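Local coordinates for Bm4233, isoform b (Brugia malayi, PDB 6ANY), which probably binds sterols and related lipids as a secreted venom allergen-like protein of the CAP family in a filarial parasite, at residues 6-11 with 148-153; 60-65 with 69-74. All coordinates share one frame; numbering follows the deposited sequence.

Contact 1. Residues 6-11 with 148-153; sequences GRLTPQ and CGIATN
L8 packs on C148, G149 and I150 in the alpha-beta-alpha sandwich of the CAP fold. The contact joins the turn leading into helix 10-28 to strand 145-153 of the central mixed sheet. T9 is the N-cap residue of that helix, and its OG1 accepts a bond from the backbone N of Q12. L8 therefore sits just before the helix starts, with its CB turned to the sheet.

The contact is apolar and is carried by one leucine. L8 CB already heads for the strand, and CG with both methyls follows. L8 CD1 lies along the backbone, 3.9 Å from G149 CA and 3.7 Å from I150 N. At G149 the methyl rests on the main chain itself.

I150 is the side-chain partner. Its CG1 stands anti to the carbonyl carbon (chi1 -68°), and the nearly extended chi2 of 165° carries CD1 out to L8. I150 CD1 meets L8 CG at 4.0 Å, and the two side chains cross at about a right angle.

Other elements close in around the pair. L8 also touches W51 of strand 50-51, E56 and Q60 of helix 53-63, and R13 of helix 10-28, while I150 reaches Q12. C148 is disulfide-bonded to C164 of the adjacent antiparallel strand 159-167. Both leucine methyls approach its carbonyl: C148 O is 3.5 Å from L8 CD1 and 3.7 Å from L8 CD2.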
# COMPACT_ATOMS: atom_id res chain seq x y z
N GLY A 6 11.65 14.44 8.57
CA GLY A 6 10.72 14.17 7.50
C GLY A 6 10.07 15.39 6.87
O GLY A 6 10.03 16.50 7.44
N ARG A 7 9.54 15.19 5.69
CA ARG A 7 8.90 16.27 4.92
C ARG A 7 7.41 16.04 4.81
O ARG A 7 6.73 16.75 4.08
CB ARG A 7 9.51 16.33 3.54
CG ARG A 7 11.01 16.47 3.64
CD ARG A 7 11.63 16.83 2.35
NE ARG A 7 13.00 17.21 2.56
CZ ARG A 7 13.81 17.62 1.59
NH1 ARG A 7 13.40 17.64 0.33
NH2 ARG A 7 15.03 17.99 1.91
N LEU A 8 6.92 15.03 5.51
CA LEU A 8 5.49 14.82 5.61
C LEU A 8 4.98 15.34 6.94
O LEU A 8 5.74 15.42 7.91
CB LEU A 8 5.22 13.30 5.49
CG LEU A 8 4.81 12.80 4.10
CD1 LEU A 8 6.03 12.67 3.21
CD2 LEU A 8 4.12 11.45 4.18
N THR A 9 3.70 15.62 7.01
CA THR A 9 3.09 15.99 8.30
C THR A 9 2.62 14.73 9.00
O THR A 9 2.48 13.73 8.36
CB THR A 9 1.88 16.90 8.11
OG1 THR A 9 0.89 16.23 7.30
CG2 THR A 9 2.33 18.24 7.52
N PRO A 10 2.38 14.78 10.32
CA PRO A 10 1.87 13.63 11.00
C PRO A 10 0.55 13.16 10.46
O PRO A 10 0.34 11.92 10.34
CB PRO A 10 1.71 14.11 12.44
CG PRO A 10 2.78 15.21 12.58
CD PRO A 10 2.79 15.86 11.26
N GLN A 11 -0.30 14.10 10.11
CA GLN A 11 -1.59 13.79 9.54
C GLN A 11 -1.57 13.09 8.19
O GLN A 11 -2.30 12.13 7.95
CB GLN A 11 -2.46 15.03 9.43
CG GLN A 11 -3.91 14.63 9.19
CD GLN A 11 -4.59 13.83 10.35
OE1 GLN A 11 -4.16 13.89 11.56
NE2 GLN A 11 -5.66 13.04 9.97
N CYS A 148 6.25 6.60 3.24
CA CYS A 148 6.01 7.30 1.99
C CYS A 148 6.64 8.67 1.97
O CYS A 148 6.87 9.30 3.01
CB CYS A 148 4.53 7.48 1.68
SG CYS A 148 3.51 5.97 1.75
N GLY A 149 6.96 9.09 0.76
CA GLY A 149 7.65 10.37 0.56
C GLY A 149 6.93 11.14 -0.54
O GLY A 149 6.44 10.54 -1.47
N ILE A 150 6.91 12.45 -0.41
CA ILE A 150 6.16 13.29 -1.33
C ILE A 150 6.97 14.48 -1.81
O ILE A 150 7.67 15.17 -1.01
CB ILE A 150 4.89 13.77 -0.62
CG1 ILE A 150 3.94 12.59 -0.38
CG2 ILE A 150 4.16 14.81 -1.46
CD1 ILE A 150 2.83 12.89 0.65
N ALA A 151 6.81 14.78 -3.08
CA ALA A 151 7.48 15.95 -3.70
C ALA A 151 6.46 16.73 -4.46
O ALA A 151 5.80 16.18 -5.30
CB ALA A 151 8.59 15.50 -4.63
N THR A 152 6.35 18.02 -4.21
CA THR A 152 5.48 18.91 -4.97
C THR A 152 6.16 20.07 -5.63
O THR A 152 5.49 20.99 -6.12
CB THR A 152 4.37 19.47 -4.05
OG1 THR A 152 4.94 19.97 -2.83
CG2 THR A 152 3.39 18.39 -3.75
N ASN A 153 7.47 20.03 -5.65
CA ASN A 153 8.29 21.06 -6.33
C ASN A 153 8.64 20.69 -7.74
O ASN A 153 9.17 21.53 -8.47
CB ASN A 153 9.60 21.33 -5.61
CG ASN A 153 10.43 20.10 -5.53
OD1 ASN A 153 10.03 19.17 -4.85
ND2 ASN A 153 11.57 20.07 -6.20

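Contact 2. Residues 60-65 with 69-74; sequences QRWANQ and GHSPRN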
# COMPACT_ATOMS: atom_id res chain seq x y z
N GLN A 60 11.17 9.09 0.58
CA GLN A 60 11.39 10.53 0.42
C GLN A 60 12.65 10.82 -0.40
O GLN A 60 12.61 11.71 -1.27
CB GLN A 60 11.51 11.24 1.80
CG GLN A 60 11.48 12.72 1.70
CD GLN A 60 10.21 13.24 1.08
OE1 GLN A 60 9.16 12.96 1.59
NE2 GLN A 60 10.29 13.98 -0.01
N ARG A 61 13.74 10.08 -0.15
CA ARG A 61 14.95 10.31 -0.92
C ARG A 61 14.68 10.16 -2.40
O ARG A 61 15.21 10.95 -3.19
CB ARG A 61 16.16 9.46 -0.51
CG ARG A 61 16.82 9.96 0.79
CD ARG A 61 18.07 9.15 1.16
NE ARG A 61 17.73 7.78 1.59
CZ ARG A 61 17.56 7.36 2.86
NH1 ARG A 61 17.67 8.17 3.91
NH2 ARG A 61 17.25 6.10 3.09
N TRP A 62 13.83 9.16 -2.76
CA TRP A 62 13.50 8.94 -4.11
C TRP A 62 12.55 9.96 -4.69
O TRP A 62 12.81 10.47 -5.76
CB TRP A 62 13.04 7.50 -4.37
CG TRP A 62 12.77 7.27 -5.79
CD1 TRP A 62 11.58 7.04 -6.36
CD2 TRP A 62 13.73 7.35 -6.84
NE1 TRP A 62 11.73 6.92 -7.72
CE2 TRP A 62 13.04 7.08 -8.04
CE3 TRP A 62 15.12 7.54 -6.88
CZ2 TRP A 62 13.67 7.00 -9.27
CZ3 TRP A 62 15.76 7.49 -8.12
CH2 TRP A 62 15.03 7.23 -9.29
N ALA A 63 11.55 10.37 -3.92
CA ALA A 63 10.62 11.40 -4.31
C ALA A 63 11.26 12.72 -4.65
O ALA A 63 10.84 13.41 -5.59
CB ALA A 63 9.58 11.60 -3.18
N ASN A 64 12.27 13.12 -3.88
CA ASN A 64 13.09 14.30 -4.13
C ASN A 64 13.69 14.36 -5.53
O ASN A 64 13.93 15.43 -5.99
CB ASN A 64 14.27 14.34 -3.10
CG ASN A 64 13.78 14.67 -1.68
OD1 ASN A 64 12.61 15.04 -1.49
ND2 ASN A 64 14.63 14.51 -0.69
N GLN A 65 13.90 13.22 -6.20
CA GLN A 65 14.42 13.20 -7.56
C GLN A 65 13.45 13.69 -8.61
O GLN A 65 13.91 14.06 -9.68
CB GLN A 65 14.88 11.80 -7.98
CG GLN A 65 15.93 11.18 -7.12
CD GLN A 65 17.10 12.07 -6.90
OE1 GLN A 65 17.75 12.53 -7.85
NE2 GLN A 65 17.39 12.33 -5.63
N GLY A 69 9.21 6.99 -11.81
CA GLY A 69 9.74 5.65 -12.08
C GLY A 69 10.23 5.02 -10.80
O GLY A 69 10.27 5.64 -9.74
N HIS A 70 10.67 3.78 -10.92
CA HIS A 70 11.21 3.10 -9.77
C HIS A 70 12.63 3.55 -9.41
O HIS A 70 13.49 3.81 -10.27
CB HIS A 70 11.21 1.56 -10.00
CG HIS A 70 9.88 0.91 -9.73
ND1 HIS A 70 9.27 0.97 -8.48
CD2 HIS A 70 9.03 0.22 -10.54
CE1 HIS A 70 8.12 0.31 -8.54
NE2 HIS A 70 7.94 -0.13 -9.77
N SER A 71 12.94 3.50 -8.12
CA SER A 71 14.29 3.69 -7.67
C SER A 71 15.08 2.48 -8.08
O SER A 71 14.50 1.48 -8.42
CB SER A 71 14.40 3.99 -6.19
OG SER A 71 13.91 2.97 -5.38
N PRO A 72 16.40 2.56 -8.07
CA PRO A 72 17.20 1.42 -8.51
C PRO A 72 17.00 0.23 -7.59
O PRO A 72 16.77 0.43 -6.37
CB PRO A 72 18.65 1.93 -8.33
CG PRO A 72 18.58 3.41 -8.47
CD PRO A 72 17.25 3.76 -7.81
N ARG A 73 17.11 -0.98 -8.14
CA ARG A 73 16.92 -2.25 -7.39
C ARG A 73 17.76 -2.33 -6.12
O ARG A 73 17.24 -2.69 -5.06
CB ARG A 73 17.28 -3.47 -8.27
CG ARG A 73 16.10 -4.34 -8.71
CD ARG A 73 15.52 -3.92 -10.08
NE ARG A 73 14.72 -4.96 -10.77
CZ ARG A 73 13.55 -5.48 -10.35
NH1 ARG A 73 12.99 -5.10 -9.20
NH2 ARG A 73 12.95 -6.40 -11.10
N ASN A 74 19.05 -2.01 -6.24
CA ASN A 74 19.99 -2.00 -5.09
C ASN A 74 19.66 -1.06 -3.96
O ASN A 74 20.26 -1.20 -2.94
CB ASN A 74 21.44 -1.74 -5.56
CG ASN A 74 21.59 -0.45 -6.38
OD1 ASN A 74 21.68 0.65 -5.85
ND2 ASN A 74 21.61 -0.60 -7.68
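W62 has the largest share of this contact, and S71 and G69 are its main partners. W62 lies near the end of helix 53-63. Its CG is anti to the backbone N (chi1 -177°), which swings the indole off the helix and onto the chain at 69-72.

The indole is gripped at an edge and over a face. At the edge, W62 NE1 donates to G69 O at 2.8 Å, with an N-H...O angle of 148°. The acceptor is tilted somewhat from the ring plane. This bond satisfies the indole nitrogen and limits rotation of the ring.

Over one face, S71 CA makes a CH-pi contact. It stands 3.6 Å from the centroid of the W62 six-membered ring, 10° off the ring normal. S71 CB lies over the same face, 3.5 Å from W62 CD2. S71 OG points away from the indole and is hydrogen-bonded to E81 OE2. Further along the chain, P72 CD touches W62 CZ3 at 4.0 Å.

E81 also binds H70 ND1 through OE1. H70 and E81 probably correspond to the histidine and glutamate that line the central cavity in CAP relatives. The loop is thus held between two elements: W62 of helix 53-63, which also touches I163 of strand 159-167, and E81 of strand 80-87.

In the fold
Contact 1 is buried, while contact 2 lies at the surface. Both segments of contact 2 fall, in sequence, between the two segments of contact 1. Both contacts involve helix 53-63: contact 2 uses its last part directly, and contact 1 lies against it through L8. Their chemistry differs. Contact 1 is aliphatic packing of a pre-helix turn on a sheet strand. Contact 2 combines an indole N-H bond with CH-pi packing on a loop. The two centres are about 14 Å apart, yet the segments touch. Q60 NE2 is 3.0 Å from I150 O, a probable hydrogen bond, and also binds N64 OD1. This amide probably ties the helix of contact 2 to the strand of contact 1.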